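Local coordinates for protein DYNE8 (Micromonospora chersina, PDB 4AMM) that forms the acyltransferase domain of an iterative polyketide synthase of enediyne biosynthesis and probably loads the acyl units used to build the polyketide chain, at residues P350-M353 / L354-A358; V331-R334 / E335-L339; S155-G158 / I159-L162. All coordinates share one frame; numbering follows the deposited sequence.

Interaction 1 lies between the other two in this acyltransferase domain. Its centre is about 14 Å from that of interaction 2 and about 16 Å from that of interaction 3. It touches both. Leu357 CB packs on Phe333 CE2 of interaction 2 at 3.7 Å. At its other end, Pro350 CD lies 3.8 Å from Ser155 OG of interaction 3. Interactions 2 and 3 do not meet; their nearest atoms are about 13 Å apart. Each brings at least one side chain near the turn between strand 171-174 and helix 178-185, probably the nucleophile elbow. Leu354 and Phe333 touch His175 within this turn; Ser155 comes near it without touching Gly174, Ser176 or Gly178.

Interaction 1 of 3, residues P350-M353 / L354-A358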
# COMPACT_ATOMS: atom_id res chain seq x y z
N PRO A 350 -0.62 4.83 -5.98
CA PRO A 350 -1.34 4.23 -7.07
C PRO A 350 -1.26 2.71 -6.96
O PRO A 350 -0.25 2.19 -6.52
CB PRO A 350 -0.53 4.72 -8.30
CG PRO A 350 0.82 5.01 -7.83
CD PRO A 350 0.74 5.28 -6.32
N GLY A 351 -2.34 2.08 -7.40
CA GLY A 351 -2.47 0.63 -7.46
C GLY A 351 -2.70 0.04 -6.08
O GLY A 351 -2.97 0.76 -5.12
N ARG A 352 -2.57 -1.26 -5.97
CA ARG A 352 -2.73 -1.98 -4.70
C ARG A 352 -1.66 -3.01 -4.42
O ARG A 352 -1.92 -4.02 -3.74
CB ARG A 352 -4.17 -2.53 -4.49
CG ARG A 352 -4.48 -3.63 -5.44
CD ARG A 352 -5.94 -4.19 -5.13
NE ARG A 352 -5.99 -4.71 -3.75
CZ ARG A 352 -5.56 -5.91 -3.37
NH1 ARG A 352 -5.11 -6.80 -4.28
NH2 ARG A 352 -5.64 -6.25 -2.07
N MET A 353 -0.44 -2.70 -4.90
CA MET A 353 0.73 -3.62 -4.71
C MET A 353 0.90 -4.00 -3.29
O MET A 353 1.05 -5.18 -2.96
CB MET A 353 2.03 -2.91 -5.17
CG MET A 353 3.34 -3.55 -4.69
SD MET A 353 4.80 -2.51 -5.12
CE MET A 353 5.98 -3.73 -4.62
N LEU A 354 0.91 -2.99 -2.39
CA LEU A 354 1.23 -3.29 -1.03
C LEU A 354 0.12 -3.83 -0.19
O LEU A 354 0.34 -4.51 0.80
CB LEU A 354 1.85 -2.09 -0.21
CG LEU A 354 3.11 -1.58 -0.76
CD1 LEU A 354 3.68 -0.54 0.29
CD2 LEU A 354 4.14 -2.74 -0.82
N SER A 355 -1.10 -3.47 -0.56
CA SER A 355 -2.21 -4.08 0.15
C SER A 355 -2.26 -5.59 -0.17
O SER A 355 -2.50 -6.34 0.70
CB SER A 355 -3.57 -3.41 -0.13
OG SER A 355 -3.74 -3.22 -1.51
N ALA A 356 -1.96 -5.93 -1.43
CA ALA A 356 -1.85 -7.37 -1.78
C ALA A 356 -0.71 -8.03 -0.94
O ALA A 356 -0.89 -9.10 -0.39
CB ALA A 356 -1.53 -7.50 -3.24
N LEU A 357 0.48 -7.36 -0.88
CA LEU A 357 1.58 -7.97 -0.05
C LEU A 357 1.20 -8.08 1.44
O LEU A 357 1.49 -9.02 2.12
CB LEU A 357 2.90 -7.20 -0.13
CG LEU A 357 3.53 -7.13 -1.45
CD1 LEU A 357 4.81 -6.31 -1.49
CD2 LEU A 357 3.82 -8.47 -2.09
N ALA A 358 0.49 -7.05 1.98
CA ALA A 358 0.06 -7.09 3.37
C ALA A 358 -0.98 -8.16 3.65
O ALA A 358 -0.95 -8.81 4.64
CB ALA A 358 -0.45 -5.70 3.80
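Arg352 and Ala356 meet at the start of helix 353-360, with Arg352 in the N-cap position. Ala356 N donates to Arg352 O at 3.0 Å in a nearly straight bond of 166°. The arginine side chain then folds back over the turn. Its chain bends at chi3 (-60°), and this lays one guanidinium face over Ala356 N. Arg352 NH1 comes within 3.8 Å of Ala356 CB. Arg352 NH2 forms a salt bridge with Glu359, further along the same helix, which probably keeps the charged end lying along the helix. In the conformer described, Ser355 OG lies obliquely to the guanidinium, 3.5 Å from Arg352 NE.

Met353 goes another way. Its CG stands anti to the backbone N (chi1 164°) and the rest of the chain is extended. The side chain runs across that of Leu354, with Met353 CG 4.0 Å from Leu354 CD2. In the conformer described here, its far end brings Met353 CE 4.2 Å from Leu357 CD1. Leu357 N closes the next turn on Met353 O.

Glu347, at the end of strand 344-347, accepts bonds from Leu354 N and Ser355 N. Ser355 and Ala358 pack on strand 365-367. Leu354 and Leu357 face Phe333 of helix 333-339, and both also touch His175.

Interaction 2 of 3, residues V331-R334 / E335-L339; sequences VRFR and EALGL
Arg332 and Glu335 join by a salt bridge across the first turn of helix 333-339, where the chain passes from the short edge strand 331-332 into the helix. This weakly bonded strand runs beside strand 235-241 in the mixed sheet of the small, ferredoxin-like subdomain of the acyltransferase fold. Arg332 is the centre of an inverse gamma turn, with a weak bond from Phe333 N to Val331 O. It is also the N-cap residue, and Arg332 O accepts Ala336 N.

The two charged side chains lie alongside each other and point the same way. Arg332 NH1 donates to Glu335 OE1 at 2.8 Å and 159°. It meets the syn lone pair of that oxygen. The oxygen lies at the edge of the guanidinium and near its plane, while the carboxylate is turned 75° against it. The arginine chain is extended from CG to NE, and Arg332 CD passes 3.3 Å from the same Glu335 OE1.

Arg334 meets Glu335 differently. Its guanidinium has Glu335 CG over one face, with Arg334 NH2 at 3.7 Å from that carbon. Glu335 OE1 is 4.2 Å from Arg334 NH2 and well out of the guanidinium plane, so only the nearness of opposite charges counts. The salt bridge of Arg334 is to Asp239 on strand 235-241.

On the buried side, Phe333 and Leu337 lie side by side. Phe333 also meets the ring of His175, and both side chains pack on Leu173 of strand 171-174. Phe333 holds CG anti to its N (chi1 176°), which carries the ring along the helix to Leu337. There Phe333 CE2 is 3.8 Å from Leu337 CD2, and Leu337 CB lies over one ring face.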
# COMPACT_ATOMS: atom_id res chain seq x y z
N VAL A 331 15.08 -5.08 0.48
CA VAL A 331 13.85 -4.40 0.96
C VAL A 331 13.28 -5.26 2.05
O VAL A 331 12.84 -6.43 1.89
CB VAL A 331 12.80 -4.27 -0.16
CG1 VAL A 331 11.48 -3.61 0.41
CG2 VAL A 331 13.32 -3.50 -1.32
N ARG A 332 13.27 -4.71 3.27
CA ARG A 332 12.83 -5.44 4.48
C ARG A 332 11.41 -5.20 4.77
O ARG A 332 11.00 -4.64 5.84
CB ARG A 332 13.73 -4.96 5.66
CG ARG A 332 15.23 -5.32 5.35
CD ARG A 332 16.10 -5.10 6.63
NE ARG A 332 17.44 -5.64 6.34
CZ ARG A 332 17.71 -6.94 6.21
NH1 ARG A 332 16.82 -7.85 6.51
NH2 ARG A 332 18.91 -7.33 5.84
N PHE A 333 10.52 -5.59 3.84
CA PHE A 333 9.09 -5.30 4.05
C PHE A 333 8.52 -6.22 5.09
O PHE A 333 7.74 -5.68 5.91
CB PHE A 333 8.37 -5.61 2.72
CG PHE A 333 6.87 -5.44 2.84
CD1 PHE A 333 6.29 -4.16 2.88
CD2 PHE A 333 6.03 -6.53 2.87
CE1 PHE A 333 4.86 -4.02 2.95
CE2 PHE A 333 4.62 -6.40 2.99
CZ PHE A 333 4.05 -5.14 3.02
N ARG A 334 8.87 -7.47 5.19
CA ARG A 334 8.32 -8.33 6.23
C ARG A 334 8.64 -7.75 7.59
O ARG A 334 7.71 -7.65 8.49
CB ARG A 334 8.97 -9.72 6.10
CG ARG A 334 8.53 -10.70 7.24
CD ARG A 334 9.29 -12.04 7.05
NE ARG A 334 10.70 -11.84 7.12
CZ ARG A 334 11.43 -11.72 8.22
NH1 ARG A 334 10.84 -11.91 9.43
NH2 ARG A 334 12.74 -11.52 8.20
N GLU A 335 9.87 -7.29 7.81
CA GLU A 335 10.25 -6.80 9.15
C GLU A 335 9.57 -5.49 9.39
O GLU A 335 9.02 -5.25 10.55
CB GLU A 335 11.76 -6.66 9.29
CG GLU A 335 12.45 -8.00 9.40
CD GLU A 335 13.95 -7.91 9.00
OE1 GLU A 335 14.32 -7.62 7.83
OE2 GLU A 335 14.78 -8.21 9.88
N ALA A 336 9.52 -4.55 8.49
CA ALA A 336 8.92 -3.27 8.69
C ALA A 336 7.42 -3.44 8.96
O ALA A 336 6.86 -2.78 9.83
CB ALA A 336 9.17 -2.30 7.49
N LEU A 337 6.73 -4.32 8.24
CA LEU A 337 5.32 -4.51 8.42
C LEU A 337 5.06 -5.09 9.79
O LEU A 337 4.07 -4.68 10.43
CB LEU A 337 4.76 -5.44 7.29
CG LEU A 337 3.28 -5.73 7.35
CD1 LEU A 337 2.46 -4.51 7.09
CD2 LEU A 337 2.95 -6.91 6.33
N GLY A 338 5.91 -5.96 10.25
CA GLY A 338 5.75 -6.56 11.58
C GLY A 338 5.91 -5.48 12.63
O GLY A 338 5.25 -5.61 13.72
N LEU A 339 6.68 -4.43 12.40
CA LEU A 339 6.85 -3.37 13.42
C LEU A 339 5.61 -2.54 13.50
O LEU A 339 5.29 -1.99 14.59
CB LEU A 339 8.01 -2.44 13.03
CG LEU A 339 9.39 -2.99 13.27
CD1 LEU A 339 10.33 -1.93 12.70
CD2 LEU A 339 9.68 -3.18 14.77

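Interaction 3 of 3, residues S155-G158 / I159-L162; sequences SLAG and IRWL
Residues 155-158 and 159-162 are successive turns of the regular alpha-helix 144-165, and four i to i+4 bonds join them. Ile159 N donates to Ser155 O, Arg160 N to Leu156 O, Trp161 N to Ala157 O and Leu162 N to Gly158 O. All four are 2.9 to 3.0 Å long. The helix packs against strand 99-103 of the central parallel sheet, in the large alpha/beta subdomain of the acyltransferase fold.

Leu156 and Ile159 lie side by side and point the same way. Their tips touch, with Leu156 CD2 4.1 Å from Ile159 CD1. Both also meet helix 178-185, Leu156 at Ser184 and Ile159 at Trp185. Ile159 CG1 is anti to its own carbonyl carbon (chi1 -70°). This turns the branch back along the helix, and Ile159 CG1 rests 3.4 Å from Ser155 O. Ser155 OG is occupied elsewhere, hydrogen-bonded to Ile151 O and Val348 O.

Gly158 has no side chain, but its carbonyl oxygen is well surrounded. Trp161 CB comes to 3.4 Å from Gly158 O, and Leu162 CG approaches the same Gly158 O at 3.5 Å. The indole of Trp161 leads away from the turn toward helix 376-387. There its NE1 is hydrogen-bonded to Thr382, and the side chain touches Met378. Leu162 packs on Leu101 and Leu385.

Arg160 takes the exposed side. Its chain bends at chi3 (-53°) and folds back over Ala157. The guanidinium is laid flat on the backbone there: Ala157 CA stands 3.5 Å above the guanidinium plane of Arg160, over its centre, and Arg160 NH2 comes to 3.5 Å from Ala157 CB.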
# COMPACT_ATOMS: atom_id res chain seq x y z
N SER A 155 1.50 9.25 -4.97
CA SER A 155 1.59 9.15 -3.47
C SER A 155 1.45 10.50 -2.83
O SER A 155 0.82 10.62 -1.73
CB SER A 155 2.85 8.41 -3.05
OG SER A 155 2.75 7.08 -3.58
N LEU A 156 2.08 11.51 -3.39
CA LEU A 156 2.01 12.86 -2.75
C LEU A 156 0.57 13.37 -2.88
O LEU A 156 0.10 14.06 -1.97
CB LEU A 156 2.97 13.83 -3.49
CG LEU A 156 4.40 13.49 -3.20
CD1 LEU A 156 5.31 14.29 -4.18
CD2 LEU A 156 4.86 13.80 -1.74
N ALA A 157 -0.14 13.06 -3.95
CA ALA A 157 -1.59 13.40 -4.06
C ALA A 157 -2.35 12.64 -3.01
O ALA A 157 -3.25 13.23 -2.35
CB ALA A 157 -2.10 13.06 -5.43
N GLY A 158 -2.04 11.37 -2.75
CA GLY A 158 -2.70 10.70 -1.60
C GLY A 158 -2.37 11.33 -0.28
O GLY A 158 -3.29 11.35 0.55
N ILE A 159 -1.15 11.80 -0.04
CA ILE A 159 -0.89 12.49 1.21
C ILE A 159 -1.74 13.77 1.26
O ILE A 159 -2.26 14.08 2.35
CB ILE A 159 0.59 12.80 1.28
CG1 ILE A 159 1.39 11.49 1.47
CG2 ILE A 159 0.88 13.81 2.42
CD1 ILE A 159 2.89 11.63 1.19
N ARG A 160 -1.90 14.50 0.21
CA ARG A 160 -2.78 15.71 0.20
C ARG A 160 -4.20 15.27 0.55
O ARG A 160 -4.86 16.07 1.31
CB ARG A 160 -2.79 16.35 -1.14
CG ARG A 160 -1.42 17.09 -1.39
CD ARG A 160 -1.51 18.08 -2.59
NE ARG A 160 -2.01 17.49 -3.83
CZ ARG A 160 -1.28 16.92 -4.82
NH1 ARG A 160 -0.01 16.74 -4.67
NH2 ARG A 160 -1.87 16.47 -5.92
N TRP A 161 -4.69 14.11 0.14
CA TRP A 161 -6.04 13.67 0.57
C TRP A 161 -6.07 13.37 2.02
O TRP A 161 -7.01 13.79 2.75
CB TRP A 161 -6.40 12.42 -0.29
CG TRP A 161 -7.75 11.76 -0.00
CD1 TRP A 161 -7.94 10.55 0.54
CD2 TRP A 161 -9.01 12.35 -0.24
NE1 TRP A 161 -9.31 10.31 0.63
CE2 TRP A 161 -9.97 11.40 0.16
CE3 TRP A 161 -9.42 13.56 -0.80
CZ2 TRP A 161 -11.38 11.65 0.04
CZ3 TRP A 161 -10.85 13.80 -0.93
CH2 TRP A 161 -11.77 12.81 -0.51
N LEU A 162 -5.09 12.65 2.54
CA LEU A 162 -5.03 12.43 4.00
C LEU A 162 -4.97 13.75 4.75
O LEU A 162 -5.63 13.89 5.84
CB LEU A 162 -3.78 11.60 4.46
CG LEU A 162 -3.70 10.23 3.81
CD1 LEU A 162 -2.37 9.58 4.23
CD2 LEU A 162 -4.87 9.33 4.24